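Putative hydantoin racemase (PDB 3QVL) racemises allantoin and probably interconverts the D and L forms of 5-monosubstituted hydantoins, as a member of the HyuE racemase family. Local coordinates at residues C166-L180 / Q191-G203. Sequence-based numbering, arbitrary orientation.
Sequences CIRALKEDGSGAIVL and QLTRELRVPVIDG. Unlike the reference sequence in segment 191-203: Q191 (reference Glu).
L196 carries the apolar centre, its branched end suited to partners on several sides: CD1 lies 3.6 Å from C166 CB and also touches L170, while CD2 meets CG1 of I167, whose side chain crosses it at about a right angle. L170 and V198 reach tip to tip, CD1 to CG2 at 3.6 Å. With CG1 anti to the backbone N (chi1 -177°), V200 turns that methyl to L180, 3.8 Å from its CD2, and lies alongside I178; beta-branched residues fit such extended strands. Beneath these side chains the parallel strands 177-180 and 200-201 are joined by nearly straight bonds, I178 N to P199 O (2.9 Å), I201 N to I178 O (2.8 Å) and L180 N to I201 O (3.0 Å). P199 has no N-H to offer the neighbouring strand; G176 O accepts S222 OG of a second subunit instead. T193 OG1 accepts V200 N at 3.0 Å, tying helix 189-196 to the strand it precedes. At the polar edge a water takes the N-H of G203 and donates to L180 O, and the carboxylate of D202 caps helix 203-216, OD2 accepting S205 N. Apolar side-chain contacts and three backbone hydrogen bonds thus fix a beta-alpha-beta unit whose strand 177-180 leads into G181 of the ligand pocket.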
loop_
_atom_site.group_PDB
_atom_site.type_symbol
_atom_site.label_atom_id
_atom_site.label_comp_id
_atom_site.label_asym_id
_atom_site.label_seq_id
_atom_site.Cartn_x
_atom_site.Cartn_y
_atom_site.Cartn_z
ATOM N N CYS A 166 13.625 -1.023 25.598
ATOM C CA CYS A 166 13.520 -2.355 25.002
ATOM C C CYS A 166 12.552 -3.240 25.787
ATOM O O CYS A 166 11.717 -3.927 25.195
ATOM C CB CYS A 166 14.893 -3.023 24.919
ATOM S SG CYS A 166 15.986 -2.348 23.651
ATOM N N ILE A 167 12.670 -3.209 27.114
ATOM C CA ILE A 167 11.781 -3.956 28.012
ATOM C C ILE A 167 10.327 -3.519 27.827
ATOM O O ILE A 167 9.426 -4.358 27.735
ATOM C CB ILE A 167 12.205 -3.805 29.503
ATOM C CG1 ILE A 167 13.594 -4.412 29.730
ATOM C CG2 ILE A 167 11.184 -4.471 30.435
ATOM C CD1 ILE A 167 14.273 -3.978 31.022
ATOM N N ARG A 168 10.111 -2.206 27.762
ATOM C CA ARG A 168 8.775 -1.647 27.583
ATOM C C ARG A 168 8.199 -1.961 26.201
ATOM O O ARG A 168 6.998 -2.207 26.067
ATOM C CB ARG A 168 8.777 -0.136 27.842
ATOM C CG ARG A 168 7.393 0.441 28.077
ATOM C CD ARG A 168 7.426 1.656 28.989
ATOM N NE ARG A 168 7.714 2.898 28.274
ATOM C CZ ARG A 168 6.799 3.652 27.669
ATOM N NH1 ARG A 168 5.519 3.296 27.671
ATOM N NH2 ARG A 168 7.165 4.769 27.055
ATOM N N ALA A 169 9.062 -1.961 25.185
ATOM C CA ALA A 169 8.667 -2.297 23.816
ATOM C C ALA A 169 8.174 -3.739 23.706
ATOM O O ALA A 169 7.153 -4.005 23.071
ATOM C CB ALA A 169 9.821 -2.052 22.852
ATOM N N LEU A 170 8.897 -4.662 24.337
ATOM C CA LEU A 170 8.550 -6.086 24.308
ATOM C C LEU A 170 7.262 -6.397 25.070
ATOM O O LEU A 170 6.604 -7.403 24.802
ATOM C CB LEU A 170 9.703 -6.934 24.854
ATOM C CG LEU A 170 11.022 -6.938 24.074
ATOM C CD1 LEU A 170 12.139 -7.499 24.940
ATOM C CD2 LEU A 170 10.904 -7.707 22.758
ATOM N N LYS A 171 6.912 -5.528 26.015
ATOM C CA LYS A 171 5.691 -5.680 26.800
ATOM C C LYS A 171 4.472 -5.088 26.084
ATOM O O LYS A 171 3.369 -5.629 26.178
ATOM C CB LYS A 171 5.864 -5.034 28.179
ATOM C CG LYS A 171 4.794 -5.409 29.200
ATOM N N GLU A 172 4.684 -3.989 25.360
ATOM C CA GLU A 172 3.580 -3.191 24.815
ATOM C C GLU A 172 3.333 -3.334 23.311
ATOM O O GLU A 172 2.182 -3.338 22.872
ATOM C CB GLU A 172 3.785 -1.707 25.144
ATOM C CG GLU A 172 3.719 -1.364 26.627
ATOM C CD GLU A 172 4.058 0.091 26.915
ATOM O OE1 GLU A 172 4.383 0.841 25.969
ATOM O OE2 GLU A 172 4.001 0.486 28.098
ATOM N N ASP A 173 4.407 -3.443 22.530
ATOM C CA ASP A 173 4.322 -3.294 21.071
ATOM C C ASP A 173 3.718 -4.473 20.310
ATOM O O ASP A 173 3.178 -4.294 19.217
ATOM C CB ASP A 173 5.697 -2.965 20.482
ATOM C CG ASP A 173 6.270 -1.661 21.010
ATOM O OD1 ASP A 173 5.574 -0.939 21.758
ATOM O OD2 ASP A 173 7.430 -1.356 20.669
ATOM N N GLY A 174 3.817 -5.671 20.880
ATOM C CA GLY A 174 3.411 -6.888 20.180
ATOM C C GLY A 174 4.447 -7.299 19.150
ATOM O O GLY A 174 4.106 -7.774 18.064
ATOM N N SER A 175 5.717 -7.102 19.497
ATOM C CA SER A 175 6.840 -7.472 18.637
ATOM C C SER A 175 7.689 -8.559 19.293
ATOM O O SER A 175 7.628 -8.757 20.510
ATOM C CB SER A 175 7.696 -6.244 18.314
ATOM O OG SER A 175 8.168 -5.624 19.496
ATOM N N GLY A 176 8.478 -9.259 18.482
ATOM C CA GLY A 176 9.314 -10.357 18.963
ATOM C C GLY A 176 10.801 -10.055 18.988
ATOM O O GLY A 176 11.583 -10.816 19.559
ATOM N N ALA A 177 11.195 -8.945 18.368
ATOM C CA ALA A 177 12.602 -8.556 18.297
ATOM C C ALA A 177 12.788 -7.045 18.385
ATOM O O ALA A 177 11.855 -6.276 18.146
ATOM C CB ALA A 177 13.241 -9.097 17.022
ATOM N N ILE A 178 14.004 -6.633 18.735
ATOM C CA ILE A 178 14.366 -5.221 18.786
ATOM C C ILE A 178 15.440 -4.914 17.746
ATOM O O ILE A 178 16.433 -5.636 17.632
ATOM C CB ILE A 178 14.869 -4.801 20.199
ATOM C CG1 ILE A 178 13.797 -5.050 21.274
ATOM C CG2 ILE A 178 15.355 -3.343 20.206
ATOM C CD1 ILE A 178 12.506 -4.243 21.120
ATOM N N VAL A 179 15.219 -3.849 16.984
ATOM C CA VAL A 179 16.238 -3.312 16.093
ATOM C C VAL A 179 16.822 -2.060 16.741
ATOM O O VAL A 179 16.104 -1.088 16.991
ATOM C CB VAL A 179 15.667 -2.999 14.685
ATOM C CG1 VAL A 179 16.619 -2.116 13.885
ATOM C CG2 VAL A 179 15.388 -4.288 13.930
ATOM N N LEU A 180 18.119 -2.104 17.036
ATOM C CA LEU A 180 18.821 -0.952 17.593
ATOM C C LEU A 180 19.012 0.100 16.505
ATOM O O LEU A 180 19.514 -0.201 15.420
ATOM C CB LEU A 180 20.164 -1.369 18.202
ATOM C CG LEU A 180 20.125 -2.345 19.385
ATOM C CD1 LEU A 180 21.520 -2.862 19.703
ATOM C CD2 LEU A 180 19.487 -1.717 20.623
ATOM N N GLN A 191 24.554 -8.281 24.885
ATOM C CA GLN A 191 24.146 -8.243 26.290
ATOM C C GLN A 191 22.629 -8.160 26.448
ATOM O O GLN A 191 22.054 -8.841 27.299
ATOM C CB GLN A 191 24.820 -7.078 27.022
ATOM N N LEU A 192 21.990 -7.332 25.622
ATOM C CA LEU A 192 20.535 -7.178 25.647
ATOM C C LEU A 192 19.808 -8.424 25.138
ATOM O O LEU A 192 18.735 -8.761 25.634
ATOM C CB LEU A 192 20.097 -5.939 24.857
ATOM C CG LEU A 192 20.395 -4.556 25.452
ATOM C CD1 LEU A 192 20.046 -3.461 24.454
ATOM C CD2 LEU A 192 19.662 -4.332 26.771
ATOM N N THR A 193 20.398 -9.099 24.152
ATOM C CA THR A 193 19.857 -10.359 23.634
ATOM C C THR A 193 19.859 -11.438 24.720
ATOM O O THR A 193 18.866 -12.150 24.900
ATOM C CB THR A 193 20.631 -10.841 22.378
ATOM O OG1 THR A 193 20.465 -9.891 21.320
ATOM C CG2 THR A 193 20.135 -12.207 21.903
ATOM N N ARG A 194 20.970 -11.540 25.447
ATOM C CA ARG A 194 21.113 -12.510 26.532
ATOM C C ARG A 194 20.211 -12.177 27.722
ATOM O O ARG A 194 19.643 -13.075 28.347
ATOM C CB ARG A 194 22.574 -12.594 26.984
ATOM N N GLU A 195 20.079 -10.885 28.015
ATOM C CA GLU A 195 19.304 -10.410 29.160
ATOM C C GLU A 195 17.793 -10.515 28.938
ATOM O O GLU A 195 17.060 -10.946 29.832
ATOM C CB GLU A 195 19.689 -8.965 29.490
ATOM C CG GLU A 195 19.158 -8.444 30.817
ATOM C CD GLU A 195 19.335 -6.944 30.970
ATOM O OE1 GLU A 195 20.417 -6.423 30.622
ATOM O OE2 GLU A 195 18.385 -6.286 31.441
ATOM N N LEU A 196 17.338 -10.126 27.749
ATOM C CA LEU A 196 15.903 -10.059 27.453
ATOM C C LEU A 196 15.351 -11.324 26.793
ATOM O O LEU A 196 14.135 -11.456 26.619
ATOM C CB LEU A 196 15.583 -8.824 26.597
ATOM C CG LEU A 196 16.083 -7.459 27.083
ATOM C CD1 LEU A 196 15.700 -6.374 26.093
ATOM C CD2 LEU A 196 15.574 -7.124 28.478
ATOM N N ARG A 197 16.248 -12.244 26.433
ATOM C CA ARG A 197 15.897 -13.531 25.808
ATOM C C ARG A 197 15.153 -13.391 24.472
ATOM O O ARG A 197 14.343 -14.247 24.104
ATOM C CB ARG A 197 15.121 -14.428 26.786
ATOM N N VAL A 198 15.436 -12.302 23.759
ATOM C CA VAL A 198 14.905 -12.059 22.415
ATOM C C VAL A 198 16.027 -11.506 21.530
ATOM O O VAL A 198 17.021 -10.995 22.053
ATOM C CB VAL A 198 13.709 -11.056 22.414
ATOM C CG1 VAL A 198 12.545 -11.581 23.243
ATOM C CG2 VAL A 198 14.141 -9.673 22.896
ATOM N N PRO A 199 15.885 -11.614 20.194
ATOM C CA PRO A 199 16.883 -11.002 19.321
ATOM C C PRO A 199 16.894 -9.478 19.438
ATOM O O PRO A 199 15.897 -8.819 19.130
ATOM C CB PRO A 199 16.437 -11.428 17.916
ATOM C CG PRO A 199 15.603 -12.633 18.127
ATOM C CD PRO A 199 14.911 -12.414 19.430
ATOM N N VAL A 200 18.010 -8.941 19.921
ATOM C CA VAL A 200 18.256 -7.505 19.906
ATOM C C VAL A 200 19.371 -7.292 18.891
ATOM O O VAL A 200 20.507 -7.723 19.103
ATOM C CB VAL A 200 18.646 -6.959 21.301
ATOM C CG1 VAL A 200 18.829 -5.447 21.255
ATOM C CG2 VAL A 200 17.588 -7.331 22.336
ATOM N N ILE A 201 19.030 -6.641 17.784
ATOM C CA ILE A 201 19.866 -6.669 16.587
ATOM C C ILE A 201 20.639 -5.376 16.344
ATOM O O ILE A 201 20.063 -4.286 16.300
ATOM C CB ILE A 201 19.033 -7.066 15.336
ATOM C CG1 ILE A 201 18.431 -8.462 15.539
ATOM C CG2 ILE A 201 19.887 -7.030 14.066
ATOM C CD1 ILE A 201 17.181 -8.726 14.740
ATOM N N ASP A 202 21.953 -5.526 16.200
ATOM C CA ASP A 202 22.837 -4.443 15.797
ATOM C C ASP A 202 23.102 -4.533 14.299
ATOM O O ASP A 202 23.553 -5.568 13.799
ATOM C CB ASP A 202 24.155 -4.511 16.576
ATOM C CG ASP A 202 25.301 -3.812 15.863
ATOM O OD1 ASP A 202 25.125 -2.654 15.429
ATOM O OD2 ASP A 202 26.382 -4.424 15.742
ATOM N N GLY A 203 22.829 -3.438 13.596
ATOM C CA GLY A 203 23.017 -3.369 12.152
ATOM C C GLY A 203 24.460 -3.413 11.688
ATOM O O GLY A 203 24.737 -3.864 10.577
HETATM O O HOH W 1 21.705 -0.907 14.051
#